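Local coordinates for ribonuclease P protein component 3 (Thermococcus kodakarensis KOD1, PDB 3WYZ) that probably serves as a protein subunit of ribonuclease P, the RNA-containing enzyme that produces mature tRNA by cleaving the 5' ends of its precursors, at residues R10-E15 / W30-V35; A87-Q92 / S105-L110; F158-W163 / I196-E201. All coordinates share one frame; numbering follows the deposited sequence. Where two conformers were deposited one is given.

Contact 1: residues R10-E15 / W30-V35; sequences RDYFVE and WFDEVV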
loop_
_atom_site.group_PDB
_atom_site.type_symbol
_atom_site.label_atom_id
_atom_site.label_comp_id
_atom_site.label_asym_id
_atom_site.label_seq_id
_atom_site.Cartn_x
_atom_site.Cartn_y
_atom_site.Cartn_z
ATOM N N ARG A 10 14.162 -17.030 5.218
ATOM C CA ARG A 10 12.883 -17.531 4.735
ATOM C C ARG A 10 11.728 -16.917 5.533
ATOM O O ARG A 10 10.668 -16.632 4.987
ATOM C CB ARG A 10 12.850 -19.059 4.832
ATOM C CG ARG A 10 12.469 -19.743 3.529
ATOM C CD ARG A 10 12.618 -21.256 3.618
ATOM N NE ARG A 10 11.419 -21.891 4.156
ATOM C CZ ARG A 10 10.261 -21.984 3.506
ATOM N NH1 ARG A 10 9.223 -22.583 4.083
ATOM N NH2 ARG A 10 10.127 -21.477 2.282
ATOM N N ASP A 11 11.936 -16.708 6.827
ATOM C CA ASP A 11 10.880 -16.173 7.679
ATOM C C ASP A 11 11.108 -14.709 8.022
ATOM O O ASP A 11 11.131 -14.336 9.186
ATOM C CB ASP A 11 10.757 -17.010 8.955
ATOM C CG ASP A 11 10.187 -18.388 8.692
ATOM O OD1 ASP A 11 9.718 -18.634 7.557
ATOM O OD2 ASP A 11 10.206 -19.225 9.620
ATOM N N TYR A 12 11.261 -13.880 6.996
ATOM C CA TYR A 12 11.455 -12.449 7.182
ATOM C C TYR A 12 10.206 -11.717 6.689
ATOM O O TYR A 12 9.767 -11.938 5.563
ATOM C CB TYR A 12 12.696 -11.988 6.418
ATOM C CG TYR A 12 13.122 -10.580 6.755
ATOM C CD1 TYR A 12 12.605 -9.486 6.051
ATOM C CD2 TYR A 12 14.032 -10.331 7.780
ATOM C CE1 TYR A 12 12.986 -8.188 6.361
ATOM C CE2 TYR A 12 14.414 -9.036 8.097
ATOM C CZ TYR A 12 13.888 -7.971 7.385
ATOM O OH TYR A 12 14.259 -6.688 7.696
ATOM N N PHE A 13 9.639 -10.846 7.520
ATOM C CA PHE A 13 8.354 -10.207 7.212
ATOM C C PHE A 13 8.382 -8.696 7.422
ATOM O O PHE A 13 8.926 -8.220 8.409
ATOM C CB PHE A 13 7.248 -10.827 8.072
ATOM C CG PHE A 13 7.143 -12.322 7.932
ATOM C CD1 PHE A 13 6.728 -12.894 6.732
ATOM C CD2 PHE A 13 7.469 -13.160 8.991
ATOM C CE1 PHE A 13 6.634 -14.267 6.595
ATOM C CE2 PHE A 13 7.373 -14.535 8.862
ATOM C CZ PHE A 13 6.960 -15.089 7.662
ATOM N N VAL A 14 7.775 -7.954 6.494
ATOM C CA VAL A 14 7.744 -6.486 6.541
ATOM C C VAL A 14 6.301 -5.977 6.462
ATOM O O VAL A 14 5.539 -6.401 5.603
ATOM C CB VAL A 14 8.545 -5.872 5.385
ATOM C CG1 VAL A 14 8.420 -4.349 5.383
ATOM C CG2 VAL A 14 10.008 -6.298 5.467
ATOM N N GLU A 15 5.935 -5.075 7.365
ATOM C CA GLU A 15 4.615 -4.439 7.332
ATOM C C GLU A 15 4.767 -3.055 6.710
ATOM O O GLU A 15 5.381 -2.177 7.299
ATOM C CB GLU A 15 4.030 -4.365 8.745
ATOM C CG GLU A 15 2.734 -3.576 8.898
ATOM C CD GLU A 15 1.686 -3.888 7.842
ATOM O OE1 GLU A 15 1.748 -3.281 6.761
ATOM O OE2 GLU A 15 0.782 -4.712 8.107
ATOM N N TRP A 30 5.804 -8.541 15.684
ATOM C CA TRP A 30 5.478 -9.596 14.718
ATOM C C TRP A 30 6.230 -9.468 13.388
ATOM O O TRP A 30 6.404 -10.461 12.682
ATOM C CB TRP A 30 3.972 -9.626 14.433
ATOM C CG TRP A 30 3.108 -9.676 15.656
ATOM C CD1 TRP A 30 3.441 -10.177 16.877
ATOM C CD2 TRP A 30 1.749 -9.229 15.762
ATOM N NE1 TRP A 30 2.386 -10.053 17.743
ATOM C CE2 TRP A 30 1.329 -9.484 17.082
ATOM C CE3 TRP A 30 0.845 -8.640 14.865
ATOM C CZ2 TRP A 30 0.041 -9.163 17.538
ATOM C CZ3 TRP A 30 -0.432 -8.320 15.318
ATOM C CH2 TRP A 30 -0.821 -8.579 16.644
ATOM N N PHE A 31 6.648 -8.252 13.038
ATOM C CA PHE A 31 7.327 -8.004 11.764
ATOM C C PHE A 31 8.746 -7.499 11.988
ATOM O O PHE A 31 9.029 -6.842 12.988
ATOM C CB PHE A 31 6.536 -6.999 10.930
ATOM C CG PHE A 31 5.182 -7.497 10.518
ATOM C CD1 PHE A 31 4.068 -7.280 11.330
ATOM C CD2 PHE A 31 5.016 -8.197 9.326
ATOM C CE1 PHE A 31 2.816 -7.744 10.957
ATOM C CE2 PHE A 31 3.767 -8.669 8.950
ATOM C CZ PHE A 31 2.665 -8.442 9.765
ATOM N N ASP A 32 9.628 -7.811 11.045
ATOM C CA ASP A 32 11.027 -7.397 11.116
ATOM C C ASP A 32 11.220 -5.908 10.835
ATOM O O ASP A 32 12.145 -5.288 11.362
ATOM C CB ASP A 32 11.866 -8.226 10.149
ATOM C CG ASP A 32 11.939 -9.681 10.555
ATOM O OD1 ASP A 32 10.922 -10.395 10.427
ATOM O OD2 ASP A 32 13.016 -10.105 11.018
ATOM N N GLU A 33 10.362 -5.350 9.985
ATOM C CA GLU A 33 10.335 -3.915 9.728
ATOM C C GLU A 33 8.891 -3.456 9.664
ATOM O O GLU A 33 8.032 -4.164 9.137
ATOM C CB GLU A 33 11.020 -3.581 8.404
ATOM C CG GLU A 33 12.435 -4.116 8.266
ATOM C CD GLU A 33 13.132 -3.617 7.009
ATOM O OE1 GLU A 33 13.172 -2.381 6.804
ATOM O OE2 GLU A 33 13.644 -4.461 6.232
ATOM N N VAL A 34 8.626 -2.268 10.195
ATOM C CA VAL A 34 7.286 -1.693 10.155
ATOM C C VAL A 34 7.367 -0.253 9.660
ATOM O O VAL A 34 8.046 0.580 10.258
ATOM C CB VAL A 34 6.592 -1.741 11.534
ATOM C CG1 VAL A 34 5.170 -1.210 11.435
ATOM C CG2 VAL A 34 6.573 -3.162 12.077
ATOM N N VAL A 35 6.682 0.022 8.554
ATOM C CA VAL A 35 6.617 1.359 7.984
ATOM C C VAL A 35 5.401 2.102 8.548
ATOM O O VAL A 35 4.283 1.613 8.455
ATOM C CB VAL A 35 6.520 1.286 6.448
ATOM C CG1 VAL A 35 6.418 2.682 5.840
ATOM C CG2 VAL A 35 7.711 0.525 5.868
HETATM O O HOH W 1 13.200 -12.846 10.647
#
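Val14 pairs with Glu33, and Glu15 with Val34, as neighbouring parallel strands in the first beta-alpha-beta unit of this TIM-barrel-like fold, where helix 21-30 has brought the chain back beside its start. Ahead of the regular ladder, side chains share the joining with the backbone. OD1 of Asp32 accepts the N-H of Phe13 at 3.2 Å, in a nearly straight bond that arrives from above the carboxylate plane, while Asp32 N gives a 2.8 Å bond to Phe13 O. CB of the same aspartate lies over one face of the Tyr12 ring, offset toward the rim, in a CH-pi contact 3.6 Å from the ring centroid. At the edge of that ring the phenol OH donates to Glu33 OE2 over 2.7 Å, meeting the carboxylate on its anti side. A water gives one hydrogen to Asp11 O and another to Asp32 OD2. The ladder then runs from Glu15 N to Glu33 O (2.9 Å) and from Val35 N to Glu15 O (2.8 Å). Glu15 CB sits over the ring of Phe31, 3.9 Å from its centroid, whereas the glutamate's carboxylate turns to Thr176, Ser177 and the backbone of Asp17. The carboxylates of Asp32 and Glu33 thus meet neutral donors here, N-H, water and phenol, which would probably spread their negative charge rather than cancel it.

Contact 2: residues A87-Q92 / S105-L110; sequences ALLYVQ and SGVDAL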
loop_
_atom_site.group_PDB
_atom_site.type_symbol
_atom_site.label_atom_id
_atom_site.label_comp_id
_atom_site.label_asym_id
_atom_site.label_seq_id
_atom_site.Cartn_x
_atom_site.Cartn_y
_atom_site.Cartn_z
ATOM N N ALA A 87 10.608 9.953 2.219
ATOM C CA ALA A 87 9.487 9.094 2.581
ATOM C C ALA A 87 9.026 8.315 1.363
ATOM O O ALA A 87 9.202 8.764 0.225
ATOM C CB ALA A 87 8.336 9.926 3.134
ATOM N N LEU A 88 8.436 7.146 1.603
ATOM C CA LEU A 88 7.768 6.410 0.542
ATOM C C LEU A 88 6.509 7.171 0.183
ATOM O O LEU A 88 5.807 7.672 1.060
ATOM C CB LEU A 88 7.385 5.000 0.983
ATOM C CG LEU A 88 8.522 4.082 1.405
ATOM C CD1 LEU A 88 7.974 2.748 1.865
ATOM C CD2 LEU A 88 9.556 3.889 0.304
ATOM N N LEU A 89 6.221 7.253 -1.111
ATOM C CA LEU A 89 5.017 7.914 -1.576
ATOM C C LEU A 89 3.977 6.863 -1.945
ATOM O O LEU A 89 4.118 6.168 -2.949
ATOM C CB LEU A 89 5.333 8.823 -2.767
ATOM C CG LEU A 89 4.228 9.791 -3.212
ATOM C CD1 LEU A 89 3.842 10.732 -2.085
ATOM C CD2 LEU A 89 4.670 10.589 -4.435
ATOM N N TYR A 90 2.953 6.736 -1.109
ATOM C CA TYR A 90 1.790 5.916 -1.425
ATOM C C TYR A 90 0.668 6.797 -1.953
ATOM O O TYR A 90 0.614 7.989 -1.659
ATOM C CB TYR A 90 1.272 5.175 -0.192
ATOM C CG TYR A 90 2.218 4.185 0.451
ATOM C CD1 TYR A 90 3.281 3.616 -0.254
ATOM C CD2 TYR A 90 2.009 3.777 1.759
ATOM C CE1 TYR A 90 4.126 2.700 0.345
ATOM C CE2 TYR A 90 2.840 2.860 2.360
ATOM C CZ TYR A 90 3.899 2.326 1.654
ATOM O OH TYR A 90 4.720 1.414 2.271
ATOM N N VAL A 91 -0.226 6.196 -2.734
ATOM C CA VAL A 91 -1.438 6.862 -3.194
ATOM C C VAL A 91 -2.629 5.951 -2.933
ATOM O O VAL A 91 -2.592 4.766 -3.248
ATOM C CB VAL A 91 -1.368 7.220 -4.692
ATOM C CG1 VAL A 91 -2.690 7.815 -5.175
ATOM C CG2 VAL A 91 -0.229 8.188 -4.954
ATOM N N GLN A 92 -3.677 6.521 -2.347
ATOM C CA GLN A 92 -4.927 5.818 -2.111
ATOM C C GLN A 92 -5.650 5.611 -3.439
ATOM O O GLN A 92 -5.932 6.576 -4.152
ATOM C CB GLN A 92 -5.807 6.639 -1.166
ATOM C CG GLN A 92 -7.154 6.024 -0.807
ATOM C CD GLN A 92 -7.086 5.153 0.429
ATOM O OE1 GLN A 92 -6.568 4.039 0.382
ATOM N NE2 GLN A 92 -7.607 5.656 1.546
ATOM N N SER A 105 3.104 8.485 -12.732
ATOM C CA SER A 105 4.112 9.280 -12.034
ATOM C C SER A 105 5.238 8.476 -11.364
ATOM O O SER A 105 6.158 9.066 -10.807
ATOM C CB SER A 105 3.431 10.163 -10.995
ATOM O OG SER A 105 2.467 10.983 -11.624
ATOM N N GLY A 106 5.177 7.147 -11.419
ATOM C CA GLY A 106 6.240 6.309 -10.857
ATOM C C GLY A 106 6.273 6.360 -9.339
ATOM O O GLY A 106 7.334 6.446 -8.723
ATOM N N VAL A 107 5.094 6.308 -8.738
ATOM C CA VAL A 107 4.959 6.341 -7.291
ATOM C C VAL A 107 5.370 4.976 -6.717
ATOM O O VAL A 107 5.363 3.968 -7.431
ATOM C CB VAL A 107 3.504 6.723 -6.906
ATOM C CG1 VAL A 107 2.603 5.502 -6.753
ATOM C CG2 VAL A 107 3.487 7.555 -5.653
ATOM N N ASP A 108 5.741 4.944 -5.437
ATOM C CA ASP A 108 6.208 3.700 -4.803
ATOM C C ASP A 108 5.119 2.630 -4.797
ATOM O O ASP A 108 5.383 1.470 -5.101
ATOM C CB ASP A 108 6.694 3.957 -3.371
ATOM C CG ASP A 108 7.977 4.781 -3.327
ATOM O OD1 ASP A 108 9.012 4.292 -3.835
ATOM O OD2 ASP A 108 7.951 5.916 -2.792
ATOM N N ALA A 109 3.895 3.013 -4.443
ATOM C CA ALA A 109 2.798 2.050 -4.403
ATOM C C ALA A 109 1.435 2.689 -4.580
ATOM O O ALA A 109 1.199 3.808 -4.128
ATOM C CB ALA A 109 2.829 1.272 -3.098
ATOM N N LEU A 110 0.549 1.950 -5.241
ATOM C CA LEU A 110 -0.864 2.273 -5.312
ATOM C C LEU A 110 -1.592 1.331 -4.367
ATOM O O LEU A 110 -1.567 0.117 -4.562
ATOM C CB LEU A 110 -1.383 2.088 -6.739
ATOM C CG LEU A 110 -2.858 2.405 -6.997
ATOM C CD1 LEU A 110 -3.139 3.872 -6.721
ATOM C CD2 LEU A 110 -3.246 2.037 -8.425
#
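Asp108 reaches from just ahead of strand 109-111 to the beginning of strand 88-92, and its side chain can be followed outward atom by atom. CB rests 3.4 Å from Leu89 O. CG stands anti to its own carbonyl carbon (chi1 -68°) and comes within 4.1 Å of Leu88 CD2, the two side chains crossing at about a right angle. OD1 is near the same methyl. OD2, the other tip, accepts the N-H of Leu89 at 2.8 Å through its anti lone pair, in an almost straight bond, so a side chain serves as acceptor just before the strand pairing begins. Leu89 O is gripped less firmly, by weak bonds from Asp108 N and Ala109 N. It is also pressed by Val107 CG2, which lies only 3.1 Å from Leu89 O. That methyl is wedged tightly against the leucine, 3.4 Å from Leu89 CG, and extends to Val91 CG2 at 3.8 Å. Beyond it the parallel pairing takes over: Tyr90 stands beside Ala109, Val91 beside Leu110, and Val91 N bonds to Ala109 O at 3.1 Å. On the face carrying Tyr90 and Ala109, the ring brings CD1 to 3.7 Å from Ala109 CB, and the phenol OH finds its partner across the barrel interior in Met16 O. The face with Val91 and Leu110 is packed by helix 96-104. That helix ends at Gly106 in a Schellman motif, from which the chain passes through Val107 and Asp108 into the second strand. Helix outside, parallel strands within: this is the beta-alpha-beta crossover from which TIM-barrel folds are built.

Contact 3: residues F158-W163 / I196-E201; sequences FMMKTW and INIGME
Trp163 packs its indole beside a glycine turn, the Schellman motif that ends helix 188-198, so that one helix of the TIM-barrel-like fold, 149-168, packs by its side on another's C-terminal end. Gly199 takes a positive phi of 114°, and its N bonds back to Ile196 O. A side chain here would press on both the indole and the carbonyl of Ile198. Trp163 CG stands anti to the backbone N (chi1 161°), which starts the side chain toward the turn; in one of the two conformers modelled for Met200, its chain passes over one face of the six-membered ring, with CG 3.8 Å from the centroid and SD at 4.5 Å, a Met-aromatic contact in that conformer. An alanine in place of Trp163 would probably leave Met200 without its aromatic platform and open a gap beside Gly199, although the CB contact with Ile198 would stay. Ile198 is the wedge between the helices: its CG2 sits 3.5 Å from Trp163 CB and closer still to Met159 O, at 3.1 Å, while CD1 is squeezed against Met159 CB. The extended chain of Met160 runs past the helix end, its CG 3.4 Å from Ile198 O and its terminal CE 3.4 Å from Asn197 O.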
loop_
_atom_site.group_PDB
_atom_site.type_symbol
_atom_site.label_atom_id
_atom_site.label_comp_id
_atom_site.label_asym_id
_atom_site.label_seq_id
_atom_site.Cartn_x
_atom_site.Cartn_y
_atom_site.Cartn_z
ATOM N N PHE A 158 -12.641 -8.361 -6.267
ATOM C CA PHE A 158 -11.809 -7.314 -6.860
ATOM C C PHE A 158 -10.334 -7.584 -6.626
ATOM O O PHE A 158 -9.508 -7.351 -7.507
ATOM C CB PHE A 158 -12.161 -5.921 -6.305
ATOM C CG PHE A 158 -13.616 -5.547 -6.447
ATOM C CD1 PHE A 158 -14.376 -5.994 -7.520
ATOM C CD2 PHE A 158 -14.219 -4.730 -5.502
ATOM C CE1 PHE A 158 -15.710 -5.638 -7.643
ATOM C CE2 PHE A 158 -15.548 -4.374 -5.613
ATOM C CZ PHE A 158 -16.296 -4.824 -6.683
ATOM N N MET A 159 -10.012 -8.060 -5.429
ATOM C CA MET A 159 -8.644 -8.428 -5.089
ATOM C C MET A 159 -8.152 -9.609 -5.922
ATOM O O MET A 159 -6.987 -9.644 -6.308
ATOM C CB MET A 159 -8.537 -8.769 -3.610
ATOM C CG MET A 159 -8.641 -7.560 -2.701
ATOM S SD MET A 159 -8.452 -8.019 -0.972
ATOM C CE MET A 159 -8.669 -6.435 -0.174
ATOM N N MET A 160 -9.038 -10.565 -6.191
ATOM C CA MET A 160 -8.728 -11.686 -7.077
ATOM C C MET A 160 -8.441 -11.218 -8.503
ATOM O O MET A 160 -7.485 -11.681 -9.111
ATOM C CB MET A 160 -9.868 -12.709 -7.085
ATOM C CG MET A 160 -9.996 -13.500 -5.792
ATOM S SD MET A 160 -11.494 -14.505 -5.738
ATOM C CE MET A 160 -11.615 -14.887 -3.989
ATOM N N LYS A 161 -9.262 -10.310 -9.029
ATOM C CA LYS A 161 -9.063 -9.783 -10.388
ATOM C C LYS A 161 -7.742 -9.016 -10.496
ATOM O O LYS A 161 -7.003 -9.171 -11.468
ATOM C CB LYS A 161 -10.218 -8.863 -10.819
ATOM C CG LYS A 161 -11.574 -9.549 -10.955
ATOM C CD LYS A 161 -12.412 -8.935 -12.074
ATOM C CE LYS A 161 -13.904 -9.212 -11.903
ATOM N NZ LYS A 161 -14.661 -9.072 -13.185
ATOM N N THR A 162 -7.460 -8.187 -9.496
ATOM C CA THR A 162 -6.233 -7.413 -9.460
ATOM C C THR A 162 -5.006 -8.315 -9.311
ATOM O O THR A 162 -3.980 -8.083 -9.949
ATOM C CB THR A 162 -6.259 -6.385 -8.318
ATOM O OG1 THR A 162 -7.388 -5.514 -8.481
ATOM C CG2 THR A 162 -5.001 -5.561 -8.308
ATOM N N TRP A 163 -5.104 -9.337 -8.468
ATOM C CA TRP A 163 -3.997 -10.277 -8.299
ATOM C C TRP A 163 -3.655 -10.976 -9.618
ATOM O O TRP A 163 -2.494 -11.071 -9.981
ATOM C CB TRP A 163 -4.308 -11.315 -7.217
ATOM C CG TRP A 163 -3.444 -12.545 -7.307
ATOM C CD1 TRP A 163 -3.861 -13.818 -7.519
ATOM C CD2 TRP A 163 -2.011 -12.599 -7.223
ATOM N NE1 TRP A 163 -2.783 -14.674 -7.559
ATOM C CE2 TRP A 163 -1.635 -13.950 -7.387
ATOM C CE3 TRP A 163 -1.014 -11.636 -7.036
ATOM C CZ2 TRP A 163 -0.301 -14.371 -7.352
ATOM C CZ3 TRP A 163 0.320 -12.054 -7.004
ATOM C CH2 TRP A 163 0.660 -13.416 -7.167
ATOM N N ILE A 196 -3.511 -16.131 0.060
ATOM C CA ILE A 196 -4.025 -17.431 -0.369
ATOM C C ILE A 196 -5.514 -17.347 -0.732
ATOM O O ILE A 196 -5.933 -17.933 -1.730
ATOM C CB ILE A 196 -3.809 -18.521 0.708
ATOM C CG1 ILE A 196 -2.312 -18.760 0.943
ATOM C CG2 ILE A 196 -4.481 -19.831 0.302
ATOM C CD1 ILE A 196 -2.001 -19.368 2.296
ATOM N N ASN A 197 -6.300 -16.616 0.059
ATOM C CA ASN A 197 -7.722 -16.392 -0.256
ATOM C C ASN A 197 -7.932 -15.731 -1.612
ATOM O O ASN A 197 -8.885 -16.042 -2.320
ATOM C CB ASN A 197 -8.389 -15.514 0.807
ATOM C CG ASN A 197 -8.643 -16.249 2.105
ATOM O OD1 ASN A 197 -8.132 -17.346 2.331
ATOM N ND2 ASN A 197 -9.437 -15.635 2.976
ATOM N N ILE A 198 -7.044 -14.801 -1.945
ATOM C CA ILE A 198 -7.099 -14.053 -3.196
ATOM C C ILE A 198 -6.575 -14.877 -4.370
ATOM O O ILE A 198 -6.770 -14.504 -5.521
ATOM C CB ILE A 198 -6.312 -12.722 -3.050
ATOM C CG1 ILE A 198 -6.961 -11.841 -1.980
ATOM C CG2 ILE A 198 -6.234 -11.948 -4.353
ATOM C CD1 ILE A 198 -8.453 -11.693 -2.119
ATOM N N GLY A 199 -5.907 -15.991 -4.085
ATOM C CA GLY A 199 -5.433 -16.902 -5.127
ATOM C C GLY A 199 -3.928 -17.020 -5.265
ATOM O O GLY A 199 -3.447 -17.583 -6.251
ATOM N N MET A 200 -3.185 -16.492 -4.292
ATOM C CA MET A 200 -1.734 -16.592 -4.297
ATOM C C MET A 200 -1.302 -17.983 -3.842
ATOM O O MET A 200 -1.973 -18.619 -3.036
ATOM C CB MET A 200 -1.122 -15.529 -3.381
ATOM C CG MET A 200 -1.535 -14.104 -3.717
ATOM S SD MET A 200 -0.654 -12.877 -2.739
ATOM C CE MET A 200 0.953 -13.025 -3.488
ATOM N N GLU A 201 -0.180 -18.453 -4.366
ATOM C CA GLU A 201 0.421 -19.683 -3.873
ATOM C C GLU A 201 1.193 -19.311 -2.611
ATOM O O GLU A 201 1.404 -18.126 -2.325
ATOM C CB GLU A 201 1.363 -20.308 -4.911
ATOM C CG GLU A 201 0.716 -20.636 -6.255
ATOM C CD GLU A 201 -0.344 -21.727 -6.185
ATOM O OE1 GLU A 201 -0.436 -22.433 -5.157
ATOM O OE2 GLU A 201 -1.088 -21.887 -7.180
#

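Followed from the N terminus, the chain closes three separate loops in series, none nested in or crossing another. Contact 1 closes the first, joining strands 14-18 and 33-41 around helix 21-30. Contact 2 repeats the scheme further along the same parallel sheet, joining 88-92 and 109-111 around helix 96-104. The two meet inside, where Val35 CG1 lies 4.2 Å from Tyr90 OH. Contact 3 closes a longer loop, this time between helices, near the C-terminal part of the chain; its nearest atoms are about 10 Å from contact 1 and about 8 Å from contact 2. Helix 188-198 connects it with contact 1, since Pro188 and Leu191 touch Phe31.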